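Local structure of uncharacterized protein Atu1656/AGR_C_3050 (Agrobacterium tumefaciens, 2OJH) at residues F44-L58 with N275-V289. The protein is of unknown function but belongs to the TolB family and folds as a six-bladed beta-propeller. Residues are numbered along the deposited sequence; the frame is centred on the assembly and turned at random.
Sequences FEAPNWSPDGKYLLL and NSPNWSPDGDEFAYV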
ATOM      1  N   PHE A  44     -13.568  -0.796   6.169  1.00 36.46           N
ATOM      2  CA  PHE A  44     -13.030  -0.962   4.828  1.00 36.00           C
ATOM      3  C   PHE A  44     -11.651  -0.351   4.846  1.00 36.26           C
ATOM      4  O   PHE A  44     -11.424   0.642   5.554  1.00 36.98           O
ATOM      5  CB  PHE A  44     -13.901  -0.263   3.784  1.00 34.96           C
ATOM      6  CG  PHE A  44     -14.955  -1.141   3.209  1.00 35.37           C
ATOM      7  CD1 PHE A  44     -16.023  -1.579   3.993  1.00 33.66           C
ATOM      8  CD2 PHE A  44     -14.853  -1.576   1.892  1.00 35.20           C
ATOM      9  CE1 PHE A  44     -17.006  -2.404   3.465  1.00 35.02           C
ATOM     10  CE2 PHE A  44     -15.836  -2.416   1.356  1.00 34.75           C
ATOM     11  CZ  PHE A  44     -16.901  -2.830   2.144  1.00 35.01           C
ATOM     12  N   GLU A  45     -10.731  -0.937   4.076  1.00 36.50           N
ATOM     13  CA  GLU A  45      -9.313  -0.607   4.224  1.00 37.23           C
ATOM     14  C   GLU A  45      -8.551  -0.481   2.926  1.00 36.79           C
ATOM     15  O   GLU A  45      -8.861  -1.157   1.955  1.00 35.69           O
ATOM     16  CB  GLU A  45      -8.632  -1.670   5.124  1.00 36.85           C
ATOM     17  CG  GLU A  45      -9.273  -1.726   6.532  1.00 38.66           C
ATOM     18  CD  GLU A  45      -8.563  -2.621   7.503  1.00 40.88           C
ATOM     19  OE1 GLU A  45      -7.560  -2.162   8.092  1.00 44.19           O
ATOM     20  OE2 GLU A  45      -9.042  -3.765   7.734  1.00 44.64           O
ATOM     21  N   ALA A  46      -7.533   0.380   2.928  1.00 36.89           N
ATOM     22  CA  ALA A  46      -6.412   0.246   1.956  1.00 38.11           C
ATOM     23  C   ALA A  46      -6.773   0.263   0.463  1.00 38.42           C
ATOM     24  O   ALA A  46      -6.582  -0.731  -0.281  1.00 37.67           O
ATOM     25  CB  ALA A  46      -5.538  -1.006   2.318  1.00 38.95           C
ATOM     26  N   PRO A  47      -7.298   1.409  -0.007  1.00 37.33           N
ATOM     27  CA  PRO A  47      -7.732   1.465  -1.409  1.00 36.75           C
ATOM     28  C   PRO A  47      -6.560   1.471  -2.421  1.00 36.83           C
ATOM     29  O   PRO A  47      -5.543   2.157  -2.199  1.00 35.78           O
ATOM     30  CB  PRO A  47      -8.511   2.793  -1.466  1.00 36.49           C
ATOM     31  CG  PRO A  47      -7.871   3.652  -0.407  1.00 38.02           C
ATOM     32  CD  PRO A  47      -7.526   2.681   0.708  1.00 37.04           C
ATOM     33  N   ASN A  48      -6.717   0.686  -3.492  1.00 36.05           N
ATOM     34  CA  ASN A  48      -5.993   0.879  -4.759  1.00 36.72           C
ATOM     35  C   ASN A  48      -6.911   1.618  -5.733  1.00 36.64           C
ATOM     36  O   ASN A  48      -8.136   1.603  -5.584  1.00 37.05           O
ATOM     37  CB  ASN A  48      -5.716  -0.467  -5.479  1.00 35.14           C
ATOM     38  CG  ASN A  48      -4.958  -1.467  -4.640  1.00 36.64           C
ATOM     39  OD1 ASN A  48      -5.411  -2.594  -4.478  1.00 33.91           O
ATOM     40  ND2 ASN A  48      -3.804  -1.077  -4.101  1.00 34.39           N
ATOM     41  N   TRP A  49      -6.320   2.227  -6.761  1.00 36.87           N
ATOM     42  CA  TRP A  49      -7.089   2.918  -7.774  1.00 36.71           C
ATOM     43  C   TRP A  49      -6.800   2.254  -9.089  1.00 37.40           C
ATOM     44  O   TRP A  49      -5.630   2.126  -9.460  1.00 38.61           O
ATOM     45  CB  TRP A  49      -6.643   4.380  -7.822  1.00 36.02           C
ATOM     46  CG  TRP A  49      -7.632   5.355  -8.448  1.00 36.01           C
ATOM     47  CD1 TRP A  49      -8.365   5.198  -9.615  1.00 33.68           C
ATOM     48  CD2 TRP A  49      -7.942   6.665  -7.952  1.00 33.45           C
ATOM     49  NE1 TRP A  49      -9.101   6.348  -9.864  1.00 33.86           N
ATOM     50  CE2 TRP A  49      -8.852   7.259  -8.859  1.00 35.90           C
ATOM     51  CE3 TRP A  49      -7.503   7.410  -6.835  1.00 36.68           C
ATOM     52  CZ2 TRP A  49      -9.367   8.560  -8.666  1.00 34.74           C
ATOM     53  CZ3 TRP A  49      -8.019   8.693  -6.643  1.00 33.67           C
ATOM     54  CH2 TRP A  49      -8.935   9.255  -7.560  1.00 34.99           C
ATOM     55  N   SER A  50      -7.846   1.833  -9.788  1.00 37.20           N
ATOM     56  CA  SER A  50      -7.698   1.102 -11.033  1.00 37.74           C
ATOM     57  C   SER A  50      -6.957   1.917 -12.094  1.00 38.28           C
ATOM     58  O   SER A  50      -7.096   3.140 -12.151  1.00 37.99           O
ATOM     59  CB  SER A  50      -9.057   0.647 -11.545  1.00 37.59           C
ATOM     60  OG  SER A  50      -9.778   1.678 -12.185  1.00 37.58           O
ATOM     61  N   PRO A  51      -6.131   1.243 -12.920  1.00 39.27           N
ATOM     62  CA  PRO A  51      -5.355   1.969 -13.923  1.00 39.07           C
ATOM     63  C   PRO A  51      -6.183   2.648 -14.988  1.00 39.30           C
ATOM     64  O   PRO A  51      -5.687   3.573 -15.612  1.00 39.28           O
ATOM     65  CB  PRO A  51      -4.456   0.885 -14.545  1.00 39.39           C
ATOM     66  CG  PRO A  51      -4.485  -0.224 -13.634  1.00 39.19           C
ATOM     67  CD  PRO A  51      -5.799  -0.189 -12.915  1.00 39.27           C
ATOM     68  N   ASP A  52      -7.420   2.207 -15.201  1.00 38.90           N
ATOM     69  CA  ASP A  52      -8.322   2.928 -16.095  1.00 39.57           C
ATOM     70  C   ASP A  52      -9.076   4.065 -15.384  1.00 39.70           C
ATOM     71  O   ASP A  52      -9.885   4.742 -15.986  1.00 40.28           O
ATOM     72  CB  ASP A  52      -9.297   1.985 -16.816  1.00 38.71           C
ATOM     73  CG  ASP A  52     -10.279   1.302 -15.878  1.00 41.11           C
ATOM     74  OD1 ASP A  52     -10.327   1.635 -14.675  1.00 36.89           O
ATOM     75  OD2 ASP A  52     -11.032   0.419 -16.353  1.00 38.81           O
ATOM     76  N   GLY A  53      -8.825   4.253 -14.095  1.00 40.16           N
ATOM     77  CA  GLY A  53      -9.368   5.405 -13.372  1.00 39.98           C
ATOM     78  C   GLY A  53     -10.760   5.211 -12.813  1.00 40.19           C
ATOM     79  O   GLY A  53     -11.246   6.061 -12.048  1.00 40.85           O
ATOM     80  N   LYS A  54     -11.388   4.087 -13.154  1.00 38.85           N
ATOM     81  CA  LYS A  54     -12.812   3.910 -12.935  1.00 38.73           C
ATOM     82  C   LYS A  54     -13.281   3.343 -11.595  1.00 37.76           C
ATOM     83  O   LYS A  54     -14.466   3.475 -11.255  1.00 37.86           O
ATOM     84  CB  LYS A  54     -13.370   2.994 -14.008  1.00 38.30           C
ATOM     85  CG  LYS A  54     -13.342   3.589 -15.391  1.00 41.35           C
ATOM     86  CD  LYS A  54     -14.191   2.738 -16.312  1.00 45.42           C
ATOM     87  CE  LYS A  54     -14.460   3.484 -17.603  1.00 47.79           C
ATOM     88  NZ  LYS A  54     -15.512   2.835 -18.435  1.00 52.41           N
ATOM     89  N   TYR A  55     -12.402   2.661 -10.867  1.00 37.04           N
ATOM     90  CA  TYR A  55     -12.821   2.111  -9.586  1.00 36.12           C
ATOM     91  C   TYR A  55     -11.722   2.062  -8.544  1.00 36.02           C
ATOM     92  O   TYR A  55     -10.521   2.130  -8.865  1.00 36.50           O
ATOM     93  CB  TYR A  55     -13.443   0.732  -9.749  1.00 35.84           C
ATOM     94  CG  TYR A  55     -12.492  -0.367 -10.200  1.00 36.18           C
ATOM     95  CD1 TYR A  55     -11.743  -1.087  -9.262  1.00 36.75           C
ATOM     96  CD2 TYR A  55     -12.376  -0.722 -11.554  1.00 36.58           C
ATOM     97  CE1 TYR A  55     -10.887  -2.108  -9.658  1.00 35.34           C
ATOM     98  CE2 TYR A  55     -11.511  -1.753 -11.952  1.00 35.74           C
ATOM     99  CZ  TYR A  55     -10.780  -2.434 -10.994  1.00 35.95           C
ATOM    100  OH  TYR A  55      -9.922  -3.459 -11.336  1.00 36.12           O
ATOM    101  N   LEU A  56     -12.139   1.946  -7.284  1.00 35.54           N
ATOM    102  CA  LEU A  56     -11.219   1.659  -6.203  1.00 35.45           C
ATOM    103  C   LEU A  56     -11.339   0.204  -5.776  1.00 36.21           C
ATOM    104  O   LEU A  56     -12.438  -0.375  -5.792  1.00 37.34           O
ATOM    105  CB  LEU A  56     -11.461   2.568  -4.980  1.00 35.55           C
ATOM    106  CG  LEU A  56     -11.460   4.080  -5.237  1.00 35.06           C
ATOM    107  CD1 LEU A  56     -11.897   4.806  -3.975  1.00 36.76           C
ATOM    108  CD2 LEU A  56     -10.096   4.605  -5.717  1.00 35.22           C
ATOM    109  N   LEU A  57     -10.200  -0.371  -5.393  1.00 36.54           N
ATOM    110  CA  LEU A  57     -10.146  -1.726  -4.854  1.00 36.75           C
ATOM    111  C   LEU A  57      -9.807  -1.678  -3.356  1.00 36.29           C
ATOM    112  O   LEU A  57      -8.729  -1.182  -2.942  1.00 36.00           O
ATOM    113  CB  LEU A  57      -9.163  -2.592  -5.650  1.00 36.61           C
ATOM    114  CG  LEU A  57      -9.127  -4.091  -5.314  1.00 37.73           C
ATOM    115  CD1 LEU A  57     -10.373  -4.803  -5.837  1.00 36.41           C
ATOM    116  CD2 LEU A  57      -7.844  -4.700  -5.886  1.00 37.40           C
ATOM    117  N   LEU A  58     -10.752  -2.143  -2.544  1.00 36.50           N
ATOM    118  CA  LEU A  58     -10.628  -2.104  -1.080  1.00 36.21           C
ATOM    119  C   LEU A  58     -10.740  -3.513  -0.487  1.00 35.75           C
ATOM    120  O   LEU A  58     -11.357  -4.401  -1.077  1.00 35.92           O
ATOM    121  CB  LEU A  58     -11.778  -1.292  -0.460  1.00 36.26           C
ATOM    122  CG  LEU A  58     -11.888   0.245  -0.471  1.00 39.65           C
ATOM    123  CD1 LEU A  58     -11.074   0.946   0.577  1.00 39.09           C
ATOM    124  CD2 LEU A  58     -11.717   0.880  -1.867  1.00 37.60           C
ATOM    125  N   ASN A 275      -2.640   1.430   3.175  1.00 35.23           N
ATOM    126  CA  ASN A 275      -1.520   0.463   3.215  1.00 37.35           C
ATOM    127  C   ASN A 275      -0.922   0.214   1.850  1.00 37.44           C
ATOM    128  O   ASN A 275       0.295   0.005   1.719  1.00 38.01           O
ATOM    129  CB  ASN A 275      -1.922  -0.896   3.817  1.00 36.30           C
ATOM    130  CG  ASN A 275      -2.373  -0.769   5.213  1.00 38.84           C
ATOM    131  OD1 ASN A 275      -3.509  -0.356   5.460  1.00 38.24           O
ATOM    132  ND2 ASN A 275      -1.488  -1.090   6.159  1.00 38.80           N
ATOM    133  N   SER A 276      -1.783   0.198   0.843  1.00 37.95           N
ATOM    134  CA  SER A 276      -1.409  -0.259  -0.488  1.00 37.42           C
ATOM    135  C   SER A 276      -1.343   0.915  -1.493  1.00 37.08           C
ATOM    136  O   SER A 276      -1.868   2.006  -1.201  1.00 36.84           O
ATOM    137  CB  SER A 276      -2.411  -1.298  -0.964  1.00 39.42           C
ATOM    138  OG  SER A 276      -2.217  -2.512  -0.257  1.00 42.17           O
ATOM    139  N   PRO A 277      -0.695   0.709  -2.659  1.00 36.75           N
ATOM    140  CA  PRO A 277      -0.530   1.809  -3.625  1.00 35.63           C
ATOM    141  C   PRO A 277      -1.853   2.480  -3.964  1.00 37.17           C
ATOM    142  O   PRO A 277      -2.784   1.814  -4.444  1.00 34.74           O
ATOM    143  CB  PRO A 277       0.095   1.140  -4.839  1.00 37.32           C
ATOM    144  CG  PRO A 277       0.800  -0.074  -4.314  1.00 35.94           C
ATOM    145  CD  PRO A 277      -0.034  -0.536  -3.114  1.00 35.59           C
ATOM    146  N   ASN A 278      -1.969   3.779  -3.652  1.00 35.70           N
ATOM    147  CA  ASN A 278      -3.300   4.437  -3.702  1.00 37.38           C
ATOM    148  C   ASN A 278      -3.542   5.601  -4.713  1.00 37.24           C
ATOM    149  O   ASN A 278      -4.538   6.326  -4.606  1.00 37.24           O
ATOM    150  CB  ASN A 278      -3.620   4.925  -2.303  1.00 36.59           C
ATOM    151  CG  ASN A 278      -2.592   5.892  -1.798  1.00 36.99           C
ATOM    152  OD1 ASN A 278      -1.431   5.854  -2.226  1.00 35.16           O
ATOM    153  ND2 ASN A 278      -3.008   6.794  -0.922  1.00 35.75           N
ATOM    154  N   TRP A 279      -2.639   5.798  -5.675  1.00 37.41           N
ATOM    155  CA  TRP A 279      -2.714   6.973  -6.547  1.00 36.11           C
ATOM    156  C   TRP A 279      -3.612   6.664  -7.710  1.00 37.27           C
ATOM    157  O   TRP A 279      -3.589   5.535  -8.262  1.00 37.38           O
ATOM    158  CB  TRP A 279      -1.319   7.348  -7.091  1.00 35.16           C
ATOM    159  CG  TRP A 279      -0.412   8.033  -6.084  1.00 33.91           C
ATOM    160  CD1 TRP A 279       0.506   7.454  -5.259  1.00 33.71           C
ATOM    161  CD2 TRP A 279      -0.389   9.432  -5.799  1.00 32.04           C
ATOM    162  NE1 TRP A 279       1.123   8.426  -4.476  1.00 35.95           N
ATOM    163  CE2 TRP A 279       0.600   9.650  -4.817  1.00 34.14           C
ATOM    164  CE3 TRP A 279      -1.083  10.533  -6.317  1.00 30.97           C
ATOM    165  CZ2 TRP A 279       0.870  10.928  -4.309  1.00 33.79           C
ATOM    166  CZ3 TRP A 279      -0.800  11.803  -5.826  1.00 35.63           C
ATOM    167  CH2 TRP A 279       0.152  11.985  -4.834  1.00 32.59           C
ATOM    168  N   SER A 280      -4.393   7.664  -8.103  1.00 36.87           N
ATOM    169  CA  SER A 280      -5.015   7.687  -9.431  1.00 37.56           C
ATOM    170  C   SER A 280      -3.923   7.549 -10.500  1.00 37.95           C
ATOM    171  O   SER A 280      -2.784   8.007 -10.303  1.00 38.10           O
ATOM    172  CB  SER A 280      -5.706   9.035  -9.610  1.00 37.41           C
ATOM    173  OG  SER A 280      -6.132   9.184 -10.939  1.00 41.82           O
ATOM    174  N   PRO A 281      -4.263   6.942 -11.649  1.00 37.89           N
ATOM    175  CA  PRO A 281      -3.263   6.808 -12.704  1.00 38.78           C
ATOM    176  C   PRO A 281      -2.784   8.162 -13.221  1.00 39.16           C
ATOM    177  O   PRO A 281      -1.689   8.237 -13.772  1.00 40.22           O
ATOM    178  CB  PRO A 281      -4.004   6.030 -13.798  1.00 38.53           C
ATOM    179  CG  PRO A 281      -5.429   6.239 -13.533  1.00 38.03           C
ATOM    180  CD  PRO A 281      -5.564   6.364 -12.042  1.00 37.89           C
ATOM    181  N   ASP A 282      -3.579   9.221 -13.046  1.00 39.09           N
ATOM    182  CA  ASP A 282      -3.169  10.570 -13.461  1.00 39.70           C
ATOM    183  C   ASP A 282      -2.182  11.259 -12.511  1.00 39.21           C
ATOM    184  O   ASP A 282      -1.686  12.337 -12.827  1.00 38.87           O
ATOM    185  CB  ASP A 282      -4.385  11.482 -13.717  1.00 40.66           C
ATOM    186  CG  ASP A 282      -5.183  11.826 -12.435  1.00 44.65           C
ATOM    187  OD1 ASP A 282      -4.656  11.774 -11.284  1.00 47.50           O
ATOM    188  OD2 ASP A 282      -6.375  12.193 -12.592  1.00 49.98           O
ATOM    189  N   GLY A 283      -1.937  10.671 -11.343  1.00 38.56           N
ATOM    190  CA  GLY A 283      -0.965  11.243 -10.395  1.00 37.63           C
ATOM    191  C   GLY A 283      -1.364  12.554  -9.719  1.00 37.68           C
ATOM    192  O   GLY A 283      -0.540  13.173  -9.028  1.00 37.09           O
ATOM    193  N   ASP A 284      -2.628  12.965  -9.855  1.00 36.45           N
ATOM    194  CA  ASP A 284      -3.090  14.214  -9.231  1.00 36.93           C
ATOM    195  C   ASP A 284      -3.894  13.968  -7.970  1.00 36.86           C
ATOM    196  O   ASP A 284      -4.098  14.893  -7.176  1.00 36.87           O
ATOM    197  CB  ASP A 284      -3.948  15.017 -10.203  1.00 37.33           C
ATOM    198  CG  ASP A 284      -3.170  15.414 -11.456  1.00 39.04           C
ATOM    199  OD1 ASP A 284      -1.951  15.689 -11.353  1.00 39.78           O
ATOM    200  OD2 ASP A 284      -3.786  15.440 -12.519  1.00 41.85           O
ATOM    201  N   GLU A 285      -4.334  12.729  -7.789  1.00 35.35           N
ATOM    202  CA  GLU A 285      -5.234  12.409  -6.679  1.00 37.40           C
ATOM    203  C   GLU A 285      -4.852  11.080  -6.079  1.00 36.57           C
ATOM    204  O   GLU A 285      -4.342  10.202  -6.786  1.00 35.86           O
ATOM    205  CB  GLU A 285      -6.693  12.313  -7.155  1.00 36.20           C
ATOM    206  CG  GLU A 285      -7.176  13.552  -7.846  1.00 39.83           C
ATOM    207  CD  GLU A 285      -8.627  13.489  -8.301  1.00 40.69           C
ATOM    208  OE1 GLU A 285      -9.085  12.437  -8.783  1.00 42.29           O
ATOM    209  OE2 GLU A 285      -9.280  14.539  -8.211  1.00 46.36           O
ATOM    210  N   PHE A 286      -5.082  10.936  -4.781  1.00 35.14           N
ATOM    211  CA  PHE A 286      -4.955   9.610  -4.173  1.00 34.59           C
ATOM    212  C   PHE A 286      -6.192   9.249  -3.338  1.00 34.65           C
ATOM    213  O   PHE A 286      -6.882  10.149  -2.813  1.00 34.40           O
ATOM    214  CB  PHE A 286      -3.649   9.529  -3.359  1.00 34.39           C
ATOM    215  CG  PHE A 286      -3.599  10.486  -2.211  1.00 32.42           C
ATOM    216  CD1 PHE A 286      -4.202  10.140  -1.018  1.00 34.17           C
ATOM    217  CD2 PHE A 286      -2.923  11.714  -2.315  1.00 34.26           C
ATOM    218  CE1 PHE A 286      -4.192  10.991   0.061  1.00 30.39           C
ATOM    219  CE2 PHE A 286      -2.888  12.595  -1.225  1.00 35.45           C
ATOM    220  CZ  PHE A 286      -3.514  12.242  -0.039  1.00 31.87           C
ATOM    221  N   ALA A 287      -6.470   7.940  -3.211  1.00 33.58           N
ATOM    222  CA  ALA A 287      -7.545   7.428  -2.376  1.00 34.22           C
ATOM    223  C   ALA A 287      -6.989   7.053  -0.988  1.00 34.75           C
ATOM    224  O   ALA A 287      -5.812   6.694  -0.862  1.00 34.53           O
ATOM    225  CB  ALA A 287      -8.222   6.187  -3.061  1.00 33.82           C
ATOM    226  N   TYR A 288      -7.834   7.180   0.034  1.00 34.98           N
ATOM    227  CA  TYR A 288      -7.472   6.881   1.427  1.00 34.51           C
ATOM    228  C   TYR A 288      -8.754   6.625   2.243  1.00 34.91           C
ATOM    229  O   TYR A 288      -9.867   6.926   1.777  1.00 34.34           O
ATOM    230  CB  TYR A 288      -6.625   8.021   2.032  1.00 35.65           C
ATOM    231  CG  TYR A 288      -7.390   9.316   2.177  1.00 36.94           C
ATOM    232  CD1 TYR A 288      -7.573  10.170   1.080  1.00 36.34           C
ATOM    233  CD2 TYR A 288      -7.961   9.680   3.414  1.00 34.97           C
ATOM    234  CE1 TYR A 288      -8.324  11.355   1.207  1.00 36.44           C
ATOM    235  CE2 TYR A 288      -8.707  10.848   3.547  1.00 34.25           C
ATOM    236  CZ  TYR A 288      -8.861  11.686   2.443  1.00 35.40           C
ATOM    237  OH  TYR A 288      -9.607  12.815   2.557  1.00 35.33           O
ATOM    238  N   VAL A 289      -8.617   6.049   3.440  1.00 33.85           N
ATOM    239  CA  VAL A 289      -9.766   5.850   4.322  1.00 33.90           C
ATOM    240  C   VAL A 289      -9.541   6.629   5.589  1.00 34.14           C
ATOM    241  O   VAL A 289      -8.505   6.483   6.220  1.00 33.26           O
ATOM    242  CB  VAL A 289     -10.018   4.365   4.694  1.00 33.62           C
ATOM    243  CG1 VAL A 289     -11.414   4.181   5.360  1.00 33.89           C
ATOM    244  CG2 VAL A 289      -9.903   3.455   3.441  1.00 32.56           C
TER
HETATM  245  O   HOH W   1      -4.089   1.969   0.159  1.00 25.02           O
HETATM  246  O   HOH W   2      -3.592   2.801  -7.056  1.00 31.45           O
HETATM  247  O   HOH W   3      -3.651   3.584 -10.781  1.00 43.27           O
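Pro-277 O is gripped by the amide of Asn-48, with a water close by. Asn-48 ND2 donates to Pro-277 O at 3.1 Å, almost straight (176°) and in its own amide plane. Asn-48 OD1 is hydrogen-bonded to His-90, which fixes the amide's rotation. Waters bridge the two backbones. One, 2.9 Å from Pro-277 O, accepts from Trp-49 N and also lies near Trp-279 O; which carbonyl it donates to is not settled. A second joins Pro-47 O to Ser-276 O, and a third donates to Trp-49 O and Trp-279 O.

Trp-49 is the main apolar element. Its CG is anti to the backbone N (chi1 -159°), and the indole lies against Ser-280 and Pro-281. Ser-280 CB sits over the six-membered ring, 3.5 Å from its centroid and 4° off the normal, a CH-pi contact. Pro-281 CD lies over the same face at the five-membered ring, and Leu-56 CD2 covers the opposite face near the rim. Trp-49 NE1 donates to Gly-53 O at 3.1 Å from above the carbonyl plane, which restrains the ring's rotation. Pro-47 CG meets Ala-287 CB at 3.7 Å, and Pro-47 CD meets Val-289 CG2 at 3.7 Å.

Both segments carry the sequence NWSPDG, with a type I turn from Ser to Gly and an Asx turn at the Asp. Strand 285-291 pairs with 22-28, so the chain's start and end share one blade, which packs on the blade of 45-49. Water and one side-chain-to-carbonyl hydrogen bond, not sheet pairing, serve the facing backbone polar atoms.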